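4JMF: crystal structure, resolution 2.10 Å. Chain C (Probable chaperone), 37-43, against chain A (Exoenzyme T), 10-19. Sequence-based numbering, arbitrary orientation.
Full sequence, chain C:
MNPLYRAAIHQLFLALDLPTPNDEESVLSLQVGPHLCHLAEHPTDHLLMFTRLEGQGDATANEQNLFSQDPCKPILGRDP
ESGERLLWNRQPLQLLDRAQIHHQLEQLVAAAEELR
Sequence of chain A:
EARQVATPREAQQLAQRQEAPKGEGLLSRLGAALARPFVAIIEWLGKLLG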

# COMPACT_ATOMS: atom_id res chain seq x y z
N CYS C 37 0.44 18.79 5.40
CA CYS C 37 0.96 17.46 5.08
C CYS C 37 2.10 17.03 6.00
O CYS C 37 3.00 17.81 6.30
CB CYS C 37 1.44 17.43 3.63
SG CYS C 37 0.15 17.88 2.48
N HIS C 38 2.05 15.77 6.44
CA HIS C 38 3.09 15.25 7.31
C HIS C 38 3.96 14.20 6.63
O HIS C 38 3.46 13.33 5.91
CB HIS C 38 2.47 14.67 8.57
CG HIS C 38 1.48 15.58 9.22
ND1 HIS C 38 1.85 16.76 9.83
CD2 HIS C 38 0.14 15.49 9.35
CE1 HIS C 38 0.77 17.36 10.31
NE2 HIS C 38 -0.28 16.61 10.03
N LEU C 39 5.27 14.29 6.87
CA LEU C 39 6.21 13.33 6.31
C LEU C 39 6.89 12.59 7.45
O LEU C 39 7.25 13.19 8.47
CB LEU C 39 7.25 14.02 5.43
CG LEU C 39 6.79 15.31 4.74
CD1 LEU C 39 7.96 15.99 4.07
CD2 LEU C 39 5.69 15.04 3.73
N ALA C 40 7.04 11.28 7.31
CA ALA C 40 7.76 10.49 8.30
C ALA C 40 8.46 9.33 7.62
O ALA C 40 8.18 9.00 6.47
CB ALA C 40 6.81 9.99 9.38
N GLU C 41 9.41 8.75 8.35
CA GLU C 41 10.00 7.47 7.97
C GLU C 41 9.24 6.40 8.74
O GLU C 41 9.40 6.28 9.95
CB GLU C 41 11.48 7.42 8.36
CG GLU C 41 12.16 6.14 7.90
CD GLU C 41 13.64 6.06 8.26
OE1 GLU C 41 14.16 6.99 8.92
OE2 GLU C 41 14.28 5.06 7.88
N HIS C 42 8.41 5.61 8.05
CA HIS C 42 7.60 4.63 8.77
C HIS C 42 7.08 3.54 7.84
O HIS C 42 6.22 3.80 7.00
CB HIS C 42 6.43 5.31 9.47
CG HIS C 42 5.73 4.44 10.47
ND1 HIS C 42 6.38 3.86 11.54
CD2 HIS C 42 4.43 4.08 10.59
CE1 HIS C 42 5.51 3.17 12.26
NE2 HIS C 42 4.32 3.28 11.70
N PRO C 43 7.62 2.32 7.98
CA PRO C 43 8.69 2.01 8.93
C PRO C 43 10.04 2.42 8.35
O PRO C 43 10.08 3.19 7.38
CB PRO C 43 8.61 0.49 9.02
CG PRO C 43 8.28 0.09 7.61
CD PRO C 43 7.27 1.15 7.15
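Chain A (10-19) EAQQLAQRQE

The contact between the probable chaperone and Exoenzyme T is unusual in that a single imidazole, that of His42(C), meets a run of peptide backbone with both its face and its edge. The carbonyl oxygen of Ala15(A) and the CA of Gln16(A) lie over one face of the ring, the former with its O 3.1 Å from CG of His42(C), while the carbonyl of Arg17(A) waits near the ring plane. There NE2 of His42(C) donates a hydrogen bond to O of Arg17(A) at 2.8 Å, with an angle at the hydrogen of 148°. It is the one hydrogen bond between the two segments, and no backbone pairing accompanies it: the strand of chain C is not extended by chain A here but covered through its side chains.

The example illustrates a general principle, that a strand offers every second residue to a partner. Residues 37-41 of chain C are extended, and the alternation is plain: the CA-to-CB bonds of His38(C) and Ala40(C) point toward chain A, those of Leu39(C) and Glu41(C) away. His42(C), just beyond the strand and followed by a cis peptide bond to Pro43(C), also points toward the partner.

The backbone of chain A is not uniform along this stretch. It enters as a helix, in which N of Leu14(A) donates a hydrogen bond to O of Glu10(A) at 3.0 Å and N of Ala15(A) to O of Ala11(A), also at 3.0 Å. A type I turn runs from Leu14(A) to Arg17(A), with N of Arg17(A) 3.1 Å from O of Leu14(A), and by Arg17(A) and Gln18(A) the backbone is extended. The two chains advance in the same general direction, so that His38(C) faces Ala11(A), Ala40(C) faces Ala15(A) and His42(C) faces Gln16(A), with CA-to-CA separations of 7.2, 6.1 and 6.4 Å respectively.

The first contacts of chain A are made by two alanines. The methyl of Ala11(A) sits almost squarely over the His38(C) ring, its CB 3.5 Å from the ring centroid and 9° off the normal, a CH-pi contact. Four residues later, CB of Ala15(A) packs against CB of Ala40(C) at 3.6 Å, an apolar contact between two methyl groups, at the register pair with the shortest CA-to-CA distance.

Around the turn His42(C) makes the contacts. With chi1 in the t rotamer, its ring reaches the backbone of chain A, where CA of Gln16(A) makes a second CH-pi contact, 3.8 Å from the ring centroid of His42(C). The CA-to-CB bond of Gln16(A) points sideways, and the end of its side chain leads off from chain C. That of Gln18(A) comes nearer, its NE2 3.9 Å from CE1 of His42(C) at the ring edge. Arg17(A) contributes its carbonyl to the histidine while its guanidinium turns elsewhere, NH1 forming a salt bridge with OE2 of Glu19(A) at 2.9 Å. Altogether the two segments bury 293 Å², both sides summed.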

# COMPACT_ATOMS: atom_id res chain seq x y z
N GLU A 10 -0.31 15.18 17.75
CA GLU A 10 -1.06 14.01 17.31
C GLU A 10 -0.57 13.46 15.97
O GLU A 10 -0.70 12.27 15.72
CB GLU A 10 -2.57 14.27 17.30
CG GLU A 10 -3.23 13.82 18.61
CD GLU A 10 -4.73 14.06 18.65
OE1 GLU A 10 -5.36 14.09 17.57
OE2 GLU A 10 -5.27 14.21 19.77
N ALA A 11 -0.01 14.31 15.13
CA ALA A 11 0.57 13.85 13.87
C ALA A 11 1.84 13.07 14.16
O ALA A 11 2.11 12.05 13.50
CB ALA A 11 0.86 15.02 12.94
N GLN A 12 2.62 13.54 15.13
CA GLN A 12 3.81 12.82 15.58
C GLN A 12 3.44 11.41 16.00
O GLN A 12 4.09 10.45 15.58
CB GLN A 12 4.50 13.54 16.75
CG GLN A 12 5.40 14.70 16.34
CD GLN A 12 5.99 15.42 17.55
OE1 GLN A 12 5.74 16.61 17.76
NE2 GLN A 12 6.78 14.70 18.34
N GLN A 13 2.38 11.28 16.80
CA GLN A 13 1.94 9.98 17.29
C GLN A 13 1.46 9.09 16.16
O GLN A 13 1.81 7.90 16.10
CB GLN A 13 0.86 10.13 18.37
CG GLN A 13 1.39 10.60 19.73
CD GLN A 13 2.46 9.67 20.30
OE1 GLN A 13 3.66 9.83 20.04
NE2 GLN A 13 2.03 8.70 21.11
N LEU A 14 0.66 9.65 15.26
CA LEU A 14 0.15 8.90 14.11
C LEU A 14 1.28 8.32 13.27
O LEU A 14 1.22 7.18 12.82
CB LEU A 14 -0.77 9.77 13.24
CG LEU A 14 -2.25 9.79 13.62
CD1 LEU A 14 -3.02 10.82 12.81
CD2 LEU A 14 -2.86 8.40 13.45
N ALA A 15 2.32 9.12 13.09
CA ALA A 15 3.42 8.82 12.19
C ALA A 15 4.27 7.63 12.63
O ALA A 15 5.12 7.15 11.88
CB ALA A 15 4.28 10.05 12.01
N GLN A 16 4.04 7.15 13.85
CA GLN A 16 4.73 5.95 14.32
C GLN A 16 3.78 4.89 14.87
O GLN A 16 4.18 4.00 15.64
CB GLN A 16 5.81 6.32 15.35
CG GLN A 16 5.29 7.03 16.60
CD GLN A 16 6.39 7.80 17.34
OE1 GLN A 16 7.42 8.16 16.75
NE2 GLN A 16 6.17 8.05 18.63
N ARG A 17 2.52 4.94 14.45
CA ARG A 17 1.54 3.96 14.92
C ARG A 17 1.95 2.51 14.62
O ARG A 17 2.44 2.19 13.53
CB ARG A 17 0.14 4.27 14.37
CG ARG A 17 -0.06 4.05 12.89
CD ARG A 17 -1.48 4.48 12.49
NE ARG A 17 -2.46 3.95 13.43
CZ ARG A 17 -3.04 2.76 13.31
NH1 ARG A 17 -2.74 1.97 12.28
NH2 ARG A 17 -3.93 2.36 14.21
N GLN A 18 1.78 1.65 15.63
CA GLN A 18 2.09 0.23 15.53
C GLN A 18 0.80 -0.55 15.71
O GLN A 18 -0.04 -0.18 16.52
CB GLN A 18 3.04 -0.19 16.66
CG GLN A 18 4.36 0.54 16.71
CD GLN A 18 5.34 -0.01 15.69
OE1 GLN A 18 5.21 -1.15 15.26
NE2 GLN A 18 6.31 0.82 15.30
N GLU A 19 0.64 -1.63 14.95
CA GLU A 19 -0.42 -2.60 15.24
C GLU A 19 0.29 -3.91 15.61
O GLU A 19 1.41 -4.15 15.16
CB GLU A 19 -1.33 -2.82 14.02
CG GLU A 19 -2.19 -1.62 13.65
CD GLU A 19 -2.95 -1.81 12.34
OE1 GLU A 19 -3.11 -2.96 11.88
OE2 GLU A 19 -3.38 -0.79 11.77